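Tail lysozyme, putative (Geobacter sulfurreducens, PDB 2IA7) is of unknown function but belongs to the gp25-like baseplate wedge family and is probably a component of a phage-tail-like baseplate; lysozyme activity is only putative. Local coordinates at residues 73-78 with 105-110. Numbering follows the deposited sequence.
Sequences GLIENE and GRLLID
Ile75 on helix 69-86 packs against Leu107 and Ile109 of strand 106-115, a small, buried helix-on-sheet contact made by three apolar side chains in the core of this gp25-like domain. The strand is the central one of a three-stranded antiparallel sheet, between 90-98 and 120-129, and the helix packs on one face of it. Ile75 divides its two branches between two strand residues that project from the same face. Its CD1 methyl, at the end of the longer branch, meets the CD1 methyl of Leu107 at 3.9 Å. Its CG2 methyl meets CD1 of Ile109, also at 3.9 Å. With CG1 beside the backbone N (chi1 -65°), CG2 stands anti to that N, and the fork spreads along the strand. Each strand side chain crosses that of Ile75 at roughly a right angle, and each offers a single terminal methyl. In Ile109 a bent chain (chi2 -63°) turns CD1 toward the helix. Beyond these two segments, Ile59 also touches Ile75, while Val95, Ala97 and Phe128 flank Ile109 from the neighbouring strands. Glu76, the next helix residue, accepts a hydrogen bond at OE2 from the backbone N of Ala97, a polar tie from the helix to the edge strand 90-98. Between 73-78 and 105-110 themselves no hydrogen bond or salt bridge forms; with 131 Å² buried in all, helix and strand are joined here by buried methyl-to-methyl van der Waals packing, which imposes little directionality.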
loop_
_atom_site.group_PDB
_atom_site.type_symbol
_atom_site.label_atom_id
_atom_site.label_comp_id
_atom_site.label_asym_id
_atom_site.label_seq_id
_atom_site.Cartn_x
_atom_site.Cartn_y
_atom_site.Cartn_z
ATOM N N GLY A 73 7.851 10.155 4.008
ATOM C CA GLY A 73 8.817 9.217 3.478
ATOM C C GLY A 73 8.851 7.903 4.220
ATOM O O GLY A 73 8.986 6.846 3.630
ATOM N N LEU A 74 8.696 7.943 5.521
ATOM C CA LEU A 74 8.607 6.741 6.328
ATOM C C LEU A 74 7.404 5.901 5.926
ATOM O O LEU A 74 7.567 4.671 5.721
ATOM C CB LEU A 74 8.521 7.141 7.774
ATOM C CG LEU A 74 8.528 6.061 8.836
ATOM C CD1 LEU A 74 9.125 6.559 10.110
ATOM C CD2 LEU A 74 7.103 5.612 9.063
ATOM N N ILE A 75 6.246 6.550 5.737
ATOM C CA ILE A 75 5.014 5.911 5.274
ATOM C C ILE A 75 5.210 5.282 3.901
ATOM O O ILE A 75 4.918 4.108 3.701
ATOM C CB ILE A 75 3.860 6.883 5.282
ATOM C CG1 ILE A 75 3.599 7.272 6.747
ATOM C CG2 ILE A 75 2.639 6.327 4.561
ATOM C CD1 ILE A 75 2.765 8.595 6.831
ATOM N N GLU A 76 5.836 6.028 3.016
ATOM C CA GLU A 76 6.211 5.528 1.712
ATOM C C GLU A 76 7.031 4.263 1.807
ATOM O O GLU A 76 6.815 3.325 1.048
ATOM C CB GLU A 76 6.976 6.596 0.927
ATOM C CG GLU A 76 6.104 7.729 0.418
ATOM C CD GLU A 76 6.863 9.018 0.132
ATOM O OE1 GLU A 76 8.122 9.036 0.238
ATOM O OE2 GLU A 76 6.201 10.021 -0.148
ATOM N N ASN A 77 8.019 4.245 2.669
ATOM C CA ASN A 77 8.957 3.156 2.647
ATOM C C ASN A 77 8.396 1.921 3.353
ATOM O O ASN A 77 8.700 0.799 2.942
ATOM C CB ASN A 77 10.271 3.645 3.256
ATOM C CG ASN A 77 10.951 4.699 2.374
ATOM O OD1 ASN A 77 10.699 4.753 1.158
ATOM N ND2 ASN A 77 11.802 5.543 2.968
ATOM N N GLU A 78 7.455 2.116 4.265
ATOM C CA GLU A 78 6.690 1.000 4.814
ATOM C C GLU A 78 5.847 0.327 3.721
ATOM O O GLU A 78 5.721 -0.917 3.649
ATOM C CB GLU A 78 5.776 1.449 5.942
ATOM C CG GLU A 78 6.516 1.763 7.219
ATOM C CD GLU A 78 6.636 0.589 8.123
ATOM O OE1 GLU A 78 6.684 -0.557 7.662
ATOM O OE2 GLU A 78 6.700 0.836 9.322
ATOM N N GLY A 105 -9.030 14.172 5.857
ATOM C CA GLY A 105 -8.514 13.132 6.748
ATOM C C GLY A 105 -7.962 11.890 6.043
ATOM O O GLY A 105 -7.977 10.768 6.594
ATOM N N ARG A 106 -7.468 12.080 4.819
ATOM C CA ARG A 106 -6.859 10.977 4.097
ATOM C C ARG A 106 -5.446 11.326 3.685
ATOM O O ARG A 106 -5.139 12.473 3.435
ATOM C CB ARG A 106 -7.698 10.621 2.882
ATOM C CG ARG A 106 -9.085 10.076 3.216
ATOM C CD ARG A 106 -9.806 9.616 1.992
ATOM N NE ARG A 106 -10.234 10.766 1.205
ATOM C CZ ARG A 106 -11.383 11.415 1.368
ATOM N NH1 ARG A 106 -12.248 11.053 2.305
ATOM N NH2 ARG A 106 -11.666 12.452 0.594
ATOM N N LEU A 107 -4.599 10.295 3.620
ATOM C CA LEU A 107 -3.282 10.358 3.024
ATOM C C LEU A 107 -3.323 9.364 1.871
ATOM O O LEU A 107 -3.576 8.174 2.091
ATOM C CB LEU A 107 -2.156 9.954 3.982
ATOM C CG LEU A 107 -1.569 10.978 4.949
ATOM C CD1 LEU A 107 -0.594 10.255 5.863
ATOM C CD2 LEU A 107 -0.847 12.074 4.169
ATOM N N LEU A 108 -3.045 9.833 0.653
ATOM C CA LEU A 108 -3.146 9.000 -0.539
ATOM C C LEU A 108 -1.769 8.535 -0.941
ATOM O O LEU A 108 -0.841 9.370 -1.041
ATOM C CB LEU A 108 -3.820 9.792 -1.665
ATOM C CG LEU A 108 -5.256 10.212 -1.406
ATOM C CD1 LEU A 108 -5.777 11.009 -2.635
ATOM C CD2 LEU A 108 -6.238 9.093 -1.015
ATOM N N ILE A 109 -1.600 7.236 -1.207
ATOM C CA ILE A 109 -0.319 6.699 -1.675
ATOM C C ILE A 109 -0.433 6.487 -3.155
ATOM O O ILE A 109 -1.210 5.678 -3.620
ATOM C CB ILE A 109 0.087 5.408 -0.995
ATOM C CG1 ILE A 109 -0.187 5.540 0.517
ATOM C CG2 ILE A 109 1.518 5.119 -1.322
ATOM C CD1 ILE A 109 0.579 6.607 1.271
ATOM N N ASP A 110 0.305 7.281 -3.924
ATOM C CA ASP A 110 0.388 7.134 -5.372
ATOM C C ASP A 110 1.521 6.149 -5.668
ATOM O O ASP A 110 2.676 6.408 -5.362
ATOM C CB ASP A 110 0.680 8.467 -5.991
ATOM C CG ASP A 110 -0.435 9.492 -5.726
ATOM O OD1 ASP A 110 -1.587 9.202 -6.000
ATOM O OD2 ASP A 110 -0.035 10.655 -5.347
#